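Local coordinates for protein bifunctional enzyme IspD/IspF (Campylobacter jejuni, PDB 1W55) that catalyses two steps of isoprenoid precursor synthesis, joining CTP to methylerythritol phosphate and later cyclising the phosphorylated product to methylerythritol 2,4-cyclodiphosphate with release of CMP, at residues D217-G231 and T237-H251. Sequence-based numbering, arbitrary orientation.
Sequences DVHEFGENRPLLLAG and TMGLKAHSDGDVLAH. With MG (magnesium ion), chain B.
Val248 lays its CG1 methyl over one face of the His219 imidazole, a CH-pi contact 3.4 Å from the ring centroid. At the start of the His219 side chain, CB lies 3.7 Å from Val248 CG1 and also touches Leu240 CB. The opposite face carries the ring of His243 in an offset stack, planes only 9° apart, with His243 CG over His219 CE1. At the edge, His219 CD2 comes 3.3 Å from Gly246 O, and His219 ND1 gives its proton to Val218 O. At the far edge, His219 NE2 shares a 2.9 Å hydrogen bond with His251 ND1. Contacts on both faces and bonds at both nitrogens fix the ring's rotation. This is the IspF active site: His219 and His251, probably metal ligands as in relatives, are hydrogen-bonded to each other in this model, while Asp217 OD1 binds a magnesium at 2.2 Å, with Thr341 of a neighbouring subunit also bound to it. His243, probably a transition-state stabiliser, reaches the CMP phosphate through a weak bond. Further along, strand 217-224 pairs antiparallel with 238-240 across a beta bulge. Arg225, extended from CG to NE, pins the following loop: NE and NH2 grip Leu240 O side-on, in the guanidinium plane, while NH1 donates to a lone pair of Ser244 O. Asp247 caps helix 248-260 through OD1, which accepts from both Ala250 N and Ala230 N; Asp247 OD2 accepts from Gly231 N at 2.8 Å.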
loop_
_atom_site.group_PDB
_atom_site.type_symbol
_atom_site.label_atom_id
_atom_site.label_comp_id
_atom_site.label_asym_id
_atom_site.label_seq_id
_atom_site.Cartn_x
_atom_site.Cartn_y
_atom_site.Cartn_z
ATOM N N ASP A 217 -41.322 25.561 -7.858
ATOM C CA ASP A 217 -42.023 26.271 -8.903
ATOM C C ASP A 217 -43.526 26.110 -8.769
ATOM O O ASP A 217 -44.015 25.092 -8.270
ATOM C CB ASP A 217 -41.565 25.794 -10.275
ATOM C CG ASP A 217 -41.668 26.883 -11.332
ATOM O OD1 ASP A 217 -42.013 28.049 -10.999
ATOM O OD2 ASP A 217 -41.425 26.655 -12.525
ATOM N N VAL A 218 -44.235 27.145 -9.211
ATOM C CA VAL A 218 -45.688 27.233 -9.148
ATOM C C VAL A 218 -46.186 27.648 -10.535
ATOM O O VAL A 218 -45.681 28.618 -11.122
ATOM C CB VAL A 218 -46.142 28.278 -8.074
ATOM C CG1 VAL A 218 -47.656 28.529 -8.118
ATOM C CG2 VAL A 218 -45.726 27.847 -6.688
ATOM N N HIS A 219 -47.121 26.878 -11.082
ATOM C CA HIS A 219 -47.873 27.305 -12.262
ATOM C C HIS A 219 -49.355 27.355 -11.912
ATOM O O HIS A 219 -49.800 26.716 -10.954
ATOM C CB HIS A 219 -47.638 26.383 -13.460
ATOM C CG HIS A 219 -46.256 26.462 -14.030
ATOM N ND1 HIS A 219 -45.288 27.306 -13.533
ATOM C CD2 HIS A 219 -45.676 25.788 -15.049
ATOM C CE1 HIS A 219 -44.166 27.144 -14.213
ATOM N NE2 HIS A 219 -44.374 26.223 -15.135
ATOM N N GLU A 220 -50.095 28.122 -12.700
ATOM C CA GLU A 220 -51.516 28.369 -12.496
ATOM C C GLU A 220 -52.367 27.455 -13.377
ATOM O O GLU A 220 -52.042 27.222 -14.547
ATOM C CB GLU A 220 -51.802 29.837 -12.830
ATOM C CG GLU A 220 -53.229 30.305 -12.605
ATOM C CD GLU A 220 -53.426 31.767 -12.963
ATOM O OE1 GLU A 220 -54.519 32.299 -12.666
ATOM O OE2 GLU A 220 -52.494 32.384 -13.537
ATOM N N PHE A 221 -53.447 26.930 -12.816
ATOM C CA PHE A 221 -54.421 26.188 -13.610
ATOM C C PHE A 221 -55.284 27.131 -14.469
ATOM O O PHE A 221 -55.319 28.351 -14.249
ATOM C CB PHE A 221 -55.328 25.344 -12.707
ATOM C CG PHE A 221 -54.761 23.984 -12.357
ATOM C CD1 PHE A 221 -54.469 23.657 -11.029
ATOM C CD2 PHE A 221 -54.537 23.029 -13.341
ATOM C CE1 PHE A 221 -53.954 22.404 -10.693
ATOM C CE2 PHE A 221 -54.007 21.774 -13.013
ATOM C CZ PHE A 221 -53.730 21.455 -11.687
ATOM N N GLY A 222 -55.982 26.547 -15.444
ATOM C CA GLY A 222 -56.954 27.281 -16.232
ATOM C C GLY A 222 -56.624 27.406 -17.707
ATOM O O GLY A 222 -57.157 28.280 -18.378
ATOM N N GLU A 223 -55.738 26.561 -18.219
ATOM C CA GLU A 223 -55.528 26.506 -19.662
ATOM C C GLU A 223 -56.056 25.196 -20.228
ATOM O O GLU A 223 -55.738 24.115 -19.721
ATOM C CB GLU A 223 -54.067 26.721 -20.052
ATOM C CG GLU A 223 -53.891 27.082 -21.523
ATOM C CD GLU A 223 -52.810 28.117 -21.754
ATOM O OE1 GLU A 223 -51.853 27.818 -22.508
ATOM O OE2 GLU A 223 -52.916 29.231 -21.181
ATOM N N ASN A 224 -56.883 25.314 -21.267
ATOM C CA ASN A 224 -57.474 24.159 -21.925
ATOM C C ASN A 224 -56.481 23.473 -22.853
ATOM O O ASN A 224 -56.498 23.673 -24.069
ATOM C CB ASN A 224 -58.749 24.552 -22.683
ATOM C CG ASN A 224 -59.567 23.338 -23.150
ATOM O OD1 ASN A 224 -60.729 23.479 -23.539
ATOM N ND2 ASN A 224 -58.961 22.149 -23.119
ATOM N N ARG A 225 -55.623 22.649 -22.263
ATOM C CA ARG A 225 -54.634 21.879 -23.014
ATOM C C ARG A 225 -54.187 20.711 -22.149
ATOM O O ARG A 225 -54.523 20.662 -20.968
ATOM C CB ARG A 225 -53.439 22.753 -23.425
ATOM C CG ARG A 225 -52.609 23.295 -22.276
ATOM C CD ARG A 225 -51.264 23.805 -22.719
ATOM N NE ARG A 225 -50.610 24.641 -21.714
ATOM C CZ ARG A 225 -49.474 25.294 -21.923
ATOM N NH1 ARG A 225 -48.871 25.210 -23.098
ATOM N NH2 ARG A 225 -48.942 26.039 -20.966
ATOM N N PRO A 226 -53.463 19.757 -22.729
ATOM C CA PRO A 226 -52.929 18.631 -21.959
ATOM C C PRO A 226 -52.053 19.077 -20.787
ATOM O O PRO A 226 -51.276 20.037 -20.890
ATOM C CB PRO A 226 -52.100 17.862 -22.995
ATOM C CG PRO A 226 -52.762 18.198 -24.322
ATOM C CD PRO A 226 -53.144 19.645 -24.169
ATOM N N LEU A 227 -52.226 18.385 -19.668
ATOM C CA LEU A 227 -51.364 18.528 -18.521
ATOM C C LEU A 227 -50.178 17.606 -18.741
ATOM O O LEU A 227 -50.327 16.383 -18.775
ATOM C CB LEU A 227 -52.116 18.156 -17.236
ATOM C CG LEU A 227 -51.315 18.282 -15.942
ATOM C CD1 LEU A 227 -50.753 19.694 -15.797
ATOM C CD2 LEU A 227 -52.167 17.886 -14.729
ATOM N N LEU A 228 -49.012 18.210 -18.931
ATOM C CA LEU A 228 -47.756 17.485 -19.114
ATOM C C LEU A 228 -46.883 17.682 -17.884
ATOM O O LEU A 228 -46.581 18.815 -17.506
ATOM C CB LEU A 228 -46.997 18.018 -20.339
ATOM C CG LEU A 228 -47.578 17.853 -21.744
ATOM C CD1 LEU A 228 -46.578 18.397 -22.762
ATOM C CD2 LEU A 228 -47.915 16.403 -22.054
ATOM N N LEU A 229 -46.491 16.586 -17.258
ATOM C CA LEU A 229 -45.583 16.648 -16.123
ATOM C C LEU A 229 -44.456 15.664 -16.389
ATOM O O LEU A 229 -44.708 14.485 -16.672
ATOM C CB LEU A 229 -46.313 16.314 -14.823
ATOM C CG LEU A 229 -47.400 17.274 -14.332
ATOM C CD1 LEU A 229 -47.924 16.778 -12.984
ATOM C CD2 LEU A 229 -46.898 18.717 -14.230
ATOM N N ALA A 230 -43.219 16.157 -16.322
ATOM C CA ALA A 230 -42.043 15.388 -16.745
ATOM C C ALA A 230 -42.257 14.815 -18.149
ATOM O O ALA A 230 -41.817 13.696 -18.456
ATOM C CB ALA A 230 -41.708 14.275 -15.730
ATOM N N GLY A 231 -42.939 15.592 -18.989
ATOM C CA GLY A 231 -43.163 15.236 -20.380
ATOM C C GLY A 231 -44.212 14.156 -20.599
ATOM O O GLY A 231 -44.350 13.653 -21.706
ATOM N N THR A 237 -57.032 17.921 -20.701
ATOM C CA THR A 237 -57.538 19.295 -20.772
ATOM C C THR A 237 -57.205 20.167 -19.557
ATOM O O THR A 237 -57.334 21.389 -19.613
ATOM C CB THR A 237 -59.083 19.297 -20.939
ATOM O OG1 THR A 237 -59.674 18.640 -19.815
ATOM C CG2 THR A 237 -59.544 18.456 -22.135
ATOM N N MET A 238 -56.822 19.541 -18.447
ATOM C CA MET A 238 -56.599 20.283 -17.201
ATOM C C MET A 238 -55.188 20.881 -17.168
ATOM O O MET A 238 -54.387 20.566 -16.277
ATOM C CB MET A 238 -56.843 19.388 -15.970
ATOM C CG MET A 238 -57.215 20.143 -14.705
ATOM S SD MET A 238 -57.090 19.143 -13.177
ATOM C CE MET A 238 -58.349 17.946 -13.374
ATOM N N GLY A 239 -54.901 21.749 -18.135
ATOM C CA GLY A 239 -53.568 22.285 -18.309
ATOM C C GLY A 239 -53.224 23.492 -17.464
ATOM O O GLY A 239 -54.074 24.109 -16.817
ATOM N N LEU A 240 -51.945 23.829 -17.475
ATOM C CA LEU A 240 -51.457 24.973 -16.725
ATOM C C LEU A 240 -51.103 26.051 -17.724
ATOM O O LEU A 240 -50.780 25.751 -18.880
ATOM C CB LEU A 240 -50.240 24.597 -15.857
ATOM C CG LEU A 240 -50.468 23.504 -14.801
ATOM C CD1 LEU A 240 -49.164 22.760 -14.448
ATOM C CD2 LEU A 240 -51.126 24.091 -13.545
ATOM N N LYS A 241 -51.153 27.293 -17.263
ATOM C CA LYS A 241 -50.987 28.463 -18.121
ATOM C C LYS A 241 -49.538 28.768 -18.442
ATOM O O LYS A 241 -48.671 28.738 -17.556
ATOM C CB LYS A 241 -51.630 29.696 -17.472
ATOM C CG LYS A 241 -53.146 29.653 -17.460
ATOM C CD LYS A 241 -53.742 30.902 -16.833
ATOM C CE LYS A 241 -55.255 30.732 -16.696
ATOM N NZ LYS A 241 -55.911 31.917 -16.059
ATOM N N ALA A 242 -49.295 29.058 -19.721
ATOM C CA ALA A 242 -48.039 29.639 -20.203
ATOM C C ALA A 242 -46.824 28.762 -19.870
ATOM O O ALA A 242 -46.963 27.544 -19.816
ATOM C CB ALA A 242 -47.880 31.070 -19.671
ATOM N N HIS A 243 -45.652 29.379 -19.669
ATOM C CA HIS A 243 -44.394 28.677 -19.371
ATOM C C HIS A 243 -44.158 27.491 -20.305
ATOM O O HIS A 243 -44.123 26.324 -19.866
ATOM C CB HIS A 243 -44.364 28.201 -17.910
ATOM C CG HIS A 243 -44.481 29.311 -16.916
ATOM N ND1 HIS A 243 -45.677 29.653 -16.325
ATOM C CD2 HIS A 243 -43.558 30.177 -16.434
ATOM C CE1 HIS A 243 -45.485 30.672 -15.507
ATOM N NE2 HIS A 243 -44.206 31.009 -15.554
ATOM N N SER A 244 -43.994 27.804 -21.588
ATOM C CA SER A 244 -43.820 26.806 -22.642
ATOM C C SER A 244 -45.020 25.853 -22.684
ATOM O O SER A 244 -46.157 26.278 -22.904
ATOM C CB SER A 244 -42.510 26.031 -22.450
ATOM O OG SER A 244 -41.444 26.901 -22.105
ATOM N N ASP A 245 -44.757 24.573 -22.439
ATOM C CA ASP A 245 -45.784 23.548 -22.430
ATOM C C ASP A 245 -46.373 23.346 -21.030
ATOM O O ASP A 245 -47.103 22.379 -20.805
ATOM C CB ASP A 245 -45.196 22.240 -22.970
ATOM C CG ASP A 245 -43.916 21.807 -22.229
ATOM O OD1 ASP A 245 -43.567 22.430 -21.195
ATOM O OD2 ASP A 245 -43.198 20.847 -22.600
ATOM N N GLY A 246 -46.040 24.246 -20.096
ATOM C CA GLY A 246 -46.610 24.251 -18.750
ATOM C C GLY A 246 -46.083 23.221 -17.739
ATOM O O GLY A 246 -46.638 23.068 -16.650
ATOM N N ASP A 247 -45.016 22.516 -18.088
ATOM C CA ASP A 247 -44.467 21.452 -17.243
ATOM C C ASP A 247 -43.776 22.018 -15.991
ATOM O O ASP A 247 -42.561 22.213 -16.001
ATOM C CB ASP A 247 -43.490 20.637 -18.099
ATOM C CG ASP A 247 -43.209 19.251 -17.551
ATOM O OD1 ASP A 247 -43.159 19.042 -16.305
ATOM O OD2 ASP A 247 -42.965 18.300 -18.323
ATOM N N VAL A 248 -44.545 22.292 -14.928
ATOM C CA VAL A 248 -43.981 22.831 -13.677
ATOM C C VAL A 248 -42.957 21.892 -13.091
ATOM O O VAL A 248 -41.995 22.334 -12.476
ATOM C CB VAL A 248 -44.950 22.934 -12.471
ATOM C CG1 VAL A 248 -44.965 24.344 -11.862
ATOM C CG2 VAL A 248 -46.296 22.277 -12.671
ATOM N N LEU A 249 -43.205 20.595 -13.218
ATOM C CA LEU A 249 -42.261 19.606 -12.719
ATOM C C LEU A 249 -40.881 19.792 -13.373
ATOM O O LEU A 249 -39.879 19.974 -12.681
ATOM C CB LEU A 249 -42.802 18.178 -12.886
ATOM C CG LEU A 249 -41.962 17.096 -12.194
ATOM C CD1 LEU A 249 -42.799 15.844 -11.891
ATOM C CD2 LEU A 249 -40.717 16.738 -13.012
ATOM N N ALA A 250 -40.836 19.749 -14.701
ATOM C CA ALA A 250 -39.577 19.887 -15.425
ATOM C C ALA A 250 -38.882 21.197 -15.040
ATOM O O ALA A 250 -37.665 21.242 -14.898
ATOM C CB ALA A 250 -39.816 19.819 -16.944
ATOM N N HIS A 251 -39.668 22.250 -14.844
ATOM C CA HIS A 251 -39.132 23.561 -14.517
ATOM C C HIS A 251 -38.535 23.589 -13.115
ATOM O O HIS A 251 -37.461 24.161 -12.915
ATOM C CB HIS A 251 -40.214 24.636 -14.691
ATOM C CG HIS A 251 -40.730 24.725 -16.094
ATOM N ND1 HIS A 251 -41.975 25.229 -16.404
ATOM C CD2 HIS A 251 -40.175 24.342 -17.269
ATOM C CE1 HIS A 251 -42.163 25.161 -17.710
ATOM N NE2 HIS A 251 -41.082 24.633 -18.258
HETATM MG MG MG B . -41.517 30.136 -11.501
HETATM O O HOH W 1 -41.422 29.141 -13.445
HETATM O O HOH W 2 -43.605 30.579 -11.236
HETATM O O HOH W 3 -48.915 29.349 -14.971
HETATM O O HOH W 4 -54.165 34.051 -15.391
HETATM O O HOH W 5 -56.918 23.890 -16.234
HETATM O O HOH W 6 -50.560 22.142 -19.287
HETATM O O HOH W 7 -49.376 21.131 -22.500
HETATM O O HOH W 8 -48.014 21.017 -18.723
HETATM O O HOH W 9 -39.546 29.645 -11.491
#